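Local coordinates for sister chromatid cohesion protein (Chaetomium thermophilum, PDB 5T8V) that probably loads the cohesin complex onto chromatin, represented here by the C-terminal HEAT-repeat fragment of the Scc2 loader, at residues A[291-296]-A[409-414]; A[295-298]-A[302-305]. All blocks are in the same frame, centred on the assembly; numbering follows the deposited sequence.

Interaction 1 (A[291-296]-A[409-414]); sequences RARTFK and VEDFIT
The guanidinium of R293 meets the carboxylates of D411 and E410 along its edge, where D411 OD1 and E410 OE1 both lie in its plane, while E410 OE2 stands oblique to it. Neither carboxylate is coplanar with it: the planes are 47° apart for D411 and 73° for E410. R293 NE donates to D411 OD1 over 3.1 Å at an N-H...O angle of 154°, using the syn lone pair of that oxygen, and this hydrogen bond is also a salt bridge. At the other end of the group R293 NH2 forms a salt bridge with E410 OE2 at 3.2 Å, the two side chains crossing at about a right angle. The arginine reaches both acids because its chain is extended from CG to NE, and the last torsion then turns the guanidinium across the line of that chain.

D411 has its second oxygen engaged as well. OD2 accepts from Q304 N and S307 OG at the start of helix 305-315, so one carboxylate ties the arginine to a helix N-terminus, and the positive surroundings would be expected to stabilise its negative charge. Replacing R293 by an alanine is likely to leave E410 and D411 OD1 without their shared countercharge, with D411 still held through OD2 and E410 set free to turn.

The backbone nearest-approach pair, R293 and D411, is 8.6 Å apart between CA atoms, and the buried surface is just 130 Å². Long polar side chains therefore bridge the interval. This is a three-residue salt-bridge network, two successive acids of helix 402-414 gripping one arginine of the connecting loop, within the HEAT-repeat part of Scc2.

Interaction 2 (A[295-298]-A[302-305]); sequences FKLA and SIQP
I303 and F295 form the apolar centre, lying side by side and pointing the same way from one face of a two-stranded hairpin, with I303 CG1 4.0 Å from F295 CD2. The isoleucine places CG1 between its backbone N and carbonyl carbon (chi1 51°), and from there CD1 reaches L297 CD2 at 4.0 Å, the two side chains crossing at about a right angle. I303 is thus touched by both the phenylalanine and the leucine. Nearer the backbone, F295 CB also meets P305, whose CB is 4.3 Å from it; the proline backbone approaches the aromatic ring obliquely.

Outward from this cluster comes the backbone pairing. F295 and I303 are an antiparallel hydrogen-bonded pair: F295 N donates to I303 O over 2.9 Å, and I303 N donates to F295 O over 3.1 Å with a nearly straight N-H...O angle of 170°. F295 O also receives a CA-H...O contact from S302.

K296 and S302, the adjoining non-hydrogen-bonded pair, put their side chains on the other face and form the polar edge. The bend at the second torsion (chi2 -62°) turns the otherwise extended lysine chain toward S302, and K296 NZ donates to S302 OG at 3.2 Å.

The apolar face is covered from several directions. R254 and M258 of helix 247-267 meet F295 and P305, A308 of helix 305-315 packs on F295 and I303, and C415 and W421 touch L297, leaving the hairpin wedged among helices, its second strand leading directly into helix 305-315 through the N-cap residue Q304.

Overall arrangement
Interactions 1 and 2 are centred about 6 Å apart, and the two ranges overlap at strand 295-296. Along the chain, loop 291-294 runs into strand 295-296, a short connection leads to strand 302-303, and helix 305-315 follows; helix 402-414 arrives about a hundred residues later. Interaction 2 is therefore local, whereas interaction 1 joins parts distant in sequence. The two also touch by packing, R293 CB lying 3.6 Å from I303 C. Together they set a small hairpin, a rare strand element in a mostly helical chain, between helices 247-267, 305-315 and 402-414, linking sequence-separated helices of this elongated repeat protein.

Interaction 1 (A[291-296]-A[409-414])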
ATOM      1  N   ARG A 291     -17.177 -15.477 -25.713  1.00 75.67           N
ATOM      2  CA  ARG A 291     -16.655 -15.640 -24.361  1.00 72.68           C
ATOM      3  C   ARG A 291     -17.611 -15.131 -23.289  1.00 70.95           C
ATOM      4  O   ARG A 291     -17.317 -15.292 -22.100  1.00 70.10           O
ATOM      5  CB  ARG A 291     -15.315 -14.912 -24.223  1.00 73.37           C
ATOM      6  CG  ARG A 291     -14.221 -15.420 -25.149  1.00 73.11           C
ATOM      7  CD  ARG A 291     -12.915 -14.684 -24.894  1.00 74.32           C
ATOM      8  NE  ARG A 291     -11.916 -14.943 -25.927  1.00 75.74           N
ATOM      9  CZ  ARG A 291     -10.714 -14.374 -25.963  1.00 77.36           C
ATOM     10  NH1 ARG A 291     -10.352 -13.511 -25.022  1.00 77.65           N
ATOM     11  NH2 ARG A 291      -9.869 -14.669 -26.943  1.00 77.91           N
ATOM     12  N   ALA A 292     -18.729 -14.518 -23.671  1.00 52.81           N
ATOM     13  CA  ALA A 292     -19.690 -14.041 -22.692  1.00 50.98           C
ATOM     14  C   ALA A 292     -20.213 -15.199 -21.846  1.00 46.07           C
ATOM     15  O   ALA A 292     -20.210 -16.364 -22.259  1.00 43.84           O
ATOM     16  CB  ALA A 292     -20.851 -13.329 -23.387  1.00 53.00           C
ATOM     17  N   ARG A 293     -20.669 -14.863 -20.640  1.00 53.55           N
ATOM     18  CA  ARG A 293     -21.174 -15.851 -19.687  1.00 49.44           C
ATOM     19  C   ARG A 293     -22.648 -16.087 -19.992  1.00 47.94           C
ATOM     20  O   ARG A 293     -23.532 -15.390 -19.491  1.00 49.58           O
ATOM     21  CB  ARG A 293     -20.954 -15.372 -18.258  1.00 49.28           C
ATOM     22  CG  ARG A 293     -19.517 -14.957 -17.972  1.00 49.77           C
ATOM     23  CD  ARG A 293     -19.344 -14.489 -16.541  1.00 50.58           C
ATOM     24  NE  ARG A 293     -17.952 -14.163 -16.237  1.00 51.37           N
ATOM     25  CZ  ARG A 293     -17.398 -12.965 -16.401  1.00 53.02           C
ATOM     26  NH1 ARG A 293     -18.110 -11.948 -16.875  1.00 54.22           N
ATOM     27  NH2 ARG A 293     -16.121 -12.780 -16.088  1.00 52.91           N
ATOM     28  N   THR A 294     -22.915 -17.091 -20.826  1.00 33.59           N
ATOM     29  CA  THR A 294     -24.257 -17.373 -21.315  1.00 32.31           C
ATOM     30  C   THR A 294     -24.832 -18.670 -20.753  1.00 29.82           C
ATOM     31  O   THR A 294     -25.852 -19.152 -21.255  1.00 30.47           O
ATOM     32  CB  THR A 294     -24.254 -17.432 -22.846  1.00 33.01           C
ATOM     33  OG1 THR A 294     -23.519 -18.583 -23.284  1.00 31.39           O
ATOM     34  CG2 THR A 294     -23.614 -16.178 -23.429  1.00 34.79           C
ATOM     35  N   PHE A 295     -24.207 -19.244 -19.728  1.00 28.29           N
ATOM     36  CA  PHE A 295     -24.669 -20.486 -19.110  1.00 26.42           C
ATOM     37  C   PHE A 295     -25.261 -20.135 -17.750  1.00 26.34           C
ATOM     38  O   PHE A 295     -24.529 -19.881 -16.789  1.00 26.03           O
ATOM     39  CB  PHE A 295     -23.522 -21.485 -18.986  1.00 25.10           C
ATOM     40  CG  PHE A 295     -23.953 -22.858 -18.557  1.00 23.48           C
ATOM     41  CD1 PHE A 295     -24.349 -23.799 -19.492  1.00 21.95           C
ATOM     42  CD2 PHE A 295     -23.950 -23.214 -17.220  1.00 24.00           C
ATOM     43  CE1 PHE A 295     -24.737 -25.061 -19.101  1.00 20.76           C
ATOM     44  CE2 PHE A 295     -24.339 -24.479 -16.824  1.00 22.70           C
ATOM     45  CZ  PHE A 295     -24.732 -25.403 -17.766  1.00 20.43           C
ATOM     46  N   LYS A 296     -26.589 -20.120 -17.671  1.00 35.63           N
ATOM     47  CA  LYS A 296     -27.272 -19.722 -16.450  1.00 37.07           C
ATOM     48  C   LYS A 296     -27.304 -20.874 -15.459  1.00 35.95           C
ATOM     49  O   LYS A 296     -27.558 -22.024 -15.826  1.00 35.41           O
ATOM     50  CB  LYS A 296     -28.698 -19.264 -16.757  1.00 39.46           C
ATOM     51  CG  LYS A 296     -28.796 -18.173 -17.813  1.00 43.07           C
ATOM     52  CD  LYS A 296     -28.088 -16.896 -17.383  1.00 45.53           C
ATOM     53  CE  LYS A 296     -28.224 -15.814 -18.443  1.00 48.99           C
ATOM     54  NZ  LYS A 296     -27.538 -14.549 -18.057  1.00 50.98           N
ATOM     55  N   VAL A 409     -10.830 -18.171 -13.979  1.00 21.11           N
ATOM     56  CA  VAL A 409     -10.741 -17.930 -12.543  1.00 20.64           C
ATOM     57  C   VAL A 409     -12.013 -17.264 -12.039  1.00 20.68           C
ATOM     58  O   VAL A 409     -12.557 -17.646 -10.999  1.00 19.01           O
ATOM     59  CB  VAL A 409      -9.489 -17.095 -12.215  1.00 20.53           C
ATOM     60  CG1 VAL A 409      -9.481 -16.683 -10.744  1.00 20.17           C
ATOM     61  CG2 VAL A 409      -8.233 -17.890 -12.538  1.00 19.85           C
ATOM     62  N   GLU A 410     -12.515 -16.270 -12.771  1.00 32.88           N
ATOM     63  CA  GLU A 410     -13.732 -15.585 -12.344  1.00 34.97           C
ATOM     64  C   GLU A 410     -14.900 -16.559 -12.232  1.00 32.39           C
ATOM     65  O   GLU A 410     -15.639 -16.550 -11.240  1.00 31.96           O
ATOM     66  CB  GLU A 410     -14.061 -14.451 -13.314  1.00 40.63           C
ATOM     67  CG  GLU A 410     -13.147 -13.240 -13.179  1.00 45.79           C
ATOM     68  CD  GLU A 410     -13.464 -12.155 -14.191  1.00 50.59           C
ATOM     69  OE1 GLU A 410     -12.883 -12.180 -15.297  1.00 52.40           O
ATOM     70  OE2 GLU A 410     -14.305 -11.284 -13.881  1.00 52.78           O
ATOM     71  N   ASP A 411     -15.077 -17.419 -13.239  1.00 21.88           N
ATOM     72  CA  ASP A 411     -16.180 -18.374 -13.190  1.00 20.76           C
ATOM     73  C   ASP A 411     -16.004 -19.368 -12.045  1.00 19.68           C
ATOM     74  O   ASP A 411     -16.971 -19.698 -11.347  1.00 19.63           O
ATOM     75  CB  ASP A 411     -16.302 -19.104 -14.524  1.00 20.95           C
ATOM     76  CG  ASP A 411     -16.910 -18.235 -15.604  1.00 24.22           C
ATOM     77  OD1 ASP A 411     -16.842 -16.996 -15.478  1.00 26.29           O
ATOM     78  OD2 ASP A 411     -17.461 -18.789 -16.576  1.00 24.88           O
ATOM     79  N   PHE A 412     -14.779 -19.855 -11.834  1.00 13.37           N
ATOM     80  CA  PHE A 412     -14.534 -20.780 -10.732  1.00 12.15           C
ATOM     81  C   PHE A 412     -14.861 -20.132  -9.392  1.00 11.88           C
ATOM     82  O   PHE A 412     -15.487 -20.756  -8.528  1.00 11.25           O
ATOM     83  CB  PHE A 412     -13.079 -21.254 -10.755  1.00 11.78           C
ATOM     84  CG  PHE A 412     -12.680 -21.964 -12.025  1.00 12.13           C
ATOM     85  CD1 PHE A 412     -13.629 -22.552 -12.843  1.00 12.39           C
ATOM     86  CD2 PHE A 412     -11.347 -22.043 -12.397  1.00 12.35           C
ATOM     87  CE1 PHE A 412     -13.256 -23.202 -14.007  1.00 12.85           C
ATOM     88  CE2 PHE A 412     -10.969 -22.691 -13.556  1.00 12.81           C
ATOM     89  CZ  PHE A 412     -11.923 -23.270 -14.362  1.00 13.05           C
ATOM     90  N   ILE A 413     -14.440 -18.881  -9.198  1.00 15.46           N
ATOM     91  CA  ILE A 413     -14.792 -18.155  -7.980  1.00 15.49           C
ATOM     92  C   ILE A 413     -16.306 -18.077  -7.835  1.00 16.54           C
ATOM     93  O   ILE A 413     -16.858 -18.318  -6.756  1.00 16.86           O
ATOM     94  CB  ILE A 413     -14.163 -16.749  -7.989  1.00 17.08           C
ATOM     95  CG1 ILE A 413     -12.633 -16.828  -8.067  1.00 17.89           C
ATOM     96  CG2 ILE A 413     -14.598 -15.961  -6.757  1.00 17.16           C
ATOM     97  CD1 ILE A 413     -11.960 -17.385  -6.847  1.00 17.90           C
ATOM     98  N   THR A 414     -17.000 -17.728  -8.921  1.00 15.08           N
ATOM     99  CA  THR A 414     -18.455 -17.635  -8.865  1.00 15.17           C
ATOM    100  C   THR A 414     -19.071 -18.928  -8.348  1.00 15.66           C
ATOM    101  O   THR A 414     -20.030 -18.900  -7.568  1.00 17.68           O
ATOM    102  CB  THR A 414     -19.010 -17.292 -10.249  1.00 15.82           C
ATOM    103  OG1 THR A 414     -18.629 -15.956 -10.597  1.00 16.94           O
ATOM    104  CG2 THR A 414     -20.535 -17.401 -10.279  1.00 16.54           C
TER

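Interaction 2 (A[295-298]-A[302-305])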
ATOM      1  N   PHE A 295     -24.207 -19.244 -19.728  1.00 28.29           N
ATOM      2  CA  PHE A 295     -24.669 -20.486 -19.110  1.00 26.42           C
ATOM      3  C   PHE A 295     -25.261 -20.135 -17.750  1.00 26.34           C
ATOM      4  O   PHE A 295     -24.529 -19.881 -16.789  1.00 26.03           O
ATOM      5  CB  PHE A 295     -23.522 -21.485 -18.986  1.00 25.10           C
ATOM      6  CG  PHE A 295     -23.953 -22.858 -18.557  1.00 23.48           C
ATOM      7  CD1 PHE A 295     -24.349 -23.799 -19.492  1.00 21.95           C
ATOM      8  CD2 PHE A 295     -23.950 -23.214 -17.220  1.00 24.00           C
ATOM      9  CE1 PHE A 295     -24.737 -25.061 -19.101  1.00 20.76           C
ATOM     10  CE2 PHE A 295     -24.339 -24.479 -16.824  1.00 22.70           C
ATOM     11  CZ  PHE A 295     -24.732 -25.403 -17.766  1.00 20.43           C
ATOM     12  N   LYS A 296     -26.589 -20.120 -17.671  1.00 35.63           N
ATOM     13  CA  LYS A 296     -27.272 -19.722 -16.450  1.00 37.07           C
ATOM     14  C   LYS A 296     -27.304 -20.874 -15.459  1.00 35.95           C
ATOM     15  O   LYS A 296     -27.558 -22.024 -15.826  1.00 35.41           O
ATOM     16  CB  LYS A 296     -28.698 -19.264 -16.757  1.00 39.46           C
ATOM     17  CG  LYS A 296     -28.796 -18.173 -17.813  1.00 43.07           C
ATOM     18  CD  LYS A 296     -28.088 -16.896 -17.383  1.00 45.53           C
ATOM     19  CE  LYS A 296     -28.224 -15.814 -18.443  1.00 48.99           C
ATOM     20  NZ  LYS A 296     -27.538 -14.549 -18.057  1.00 50.98           N
ATOM     21  N   LEU A 297     -27.043 -20.557 -14.196  1.00 28.01           N
ATOM     22  CA  LEU A 297     -27.092 -21.530 -13.118  1.00 26.92           C
ATOM     23  C   LEU A 297     -28.379 -21.359 -12.321  1.00 27.81           C
ATOM     24  O   LEU A 297     -28.963 -20.274 -12.274  1.00 29.52           O
ATOM     25  CB  LEU A 297     -25.886 -21.377 -12.190  1.00 27.27           C
ATOM     26  CG  LEU A 297     -24.514 -21.436 -12.863  1.00 26.18           C
ATOM     27  CD1 LEU A 297     -23.418 -21.171 -11.844  1.00 25.68           C
ATOM     28  CD2 LEU A 297     -24.302 -22.779 -13.549  1.00 24.47           C
ATOM     29  N   ALA A 298     -28.815 -22.452 -11.691  1.00 22.17           N
ATOM     30  CA  ALA A 298     -30.048 -22.423 -10.911  1.00 23.29           C
ATOM     31  C   ALA A 298     -30.050 -21.261  -9.925  1.00 24.69           C
ATOM     32  O   ALA A 298     -31.040 -20.531  -9.810  1.00 26.28           O
ATOM     33  CB  ALA A 298     -30.230 -23.752 -10.177  1.00 22.53           C
ATOM     34  N   SER A 302     -24.162 -16.668 -13.511  1.00 44.06           N
ATOM     35  CA  SER A 302     -23.888 -17.063 -14.884  1.00 43.46           C
ATOM     36  C   SER A 302     -22.396 -17.277 -15.079  1.00 41.87           C
ATOM     37  O   SER A 302     -21.575 -16.522 -14.549  1.00 42.73           O
ATOM     38  CB  SER A 302     -24.395 -16.008 -15.870  1.00 47.28           C
ATOM     39  OG  SER A 302     -25.765 -15.723 -15.644  1.00 50.43           O
ATOM     40  N   ILE A 303     -22.058 -18.316 -15.843  1.00 29.25           N
ATOM     41  CA  ILE A 303     -20.688 -18.623 -16.224  1.00 26.72           C
ATOM     42  C   ILE A 303     -20.673 -18.897 -17.720  1.00 25.61           C
ATOM     43  O   ILE A 303     -21.707 -19.152 -18.337  1.00 25.12           O
ATOM     44  CB  ILE A 303     -20.118 -19.831 -15.449  1.00 24.24           C
ATOM     45  CG1 ILE A 303     -21.082 -21.018 -15.537  1.00 23.10           C
ATOM     46  CG2 ILE A 303     -19.853 -19.449 -13.999  1.00 24.75           C
ATOM     47  CD1 ILE A 303     -20.536 -22.303 -14.957  1.00 21.67           C
ATOM     48  N   GLN A 304     -19.483 -18.833 -18.305  1.00 28.14           N
ATOM     49  CA  GLN A 304     -19.401 -19.207 -19.710  1.00 29.10           C
ATOM     50  C   GLN A 304     -19.429 -20.729 -19.842  1.00 27.03           C
ATOM     51  O   GLN A 304     -18.870 -21.435 -18.998  1.00 24.99           O
ATOM     52  CB  GLN A 304     -18.139 -18.638 -20.360  1.00 31.94           C
ATOM     53  CG  GLN A 304     -16.850 -18.923 -19.629  1.00 34.18           C
ATOM     54  CD  GLN A 304     -15.635 -18.426 -20.388  1.00 38.89           C
ATOM     55  OE1 GLN A 304     -15.707 -18.147 -21.585  1.00 40.77           O
ATOM     56  NE2 GLN A 304     -14.511 -18.306 -19.691  1.00 40.46           N
ATOM     57  N   PRO A 305     -20.070 -21.260 -20.888  1.00 30.10           N
ATOM     58  CA  PRO A 305     -20.323 -22.711 -20.928  1.00 28.07           C
ATOM     59  C   PRO A 305     -19.062 -23.554 -20.904  1.00 27.16           C
ATOM     60  O   PRO A 305     -19.089 -24.676 -20.380  1.00 26.66           O
ATOM     61  CB  PRO A 305     -21.098 -22.886 -22.241  1.00 28.68           C
ATOM     62  CG  PRO A 305     -20.665 -21.745 -23.085  1.00 30.76           C
ATOM     63  CD  PRO A 305     -20.463 -20.597 -22.142  1.00 31.99           C
TER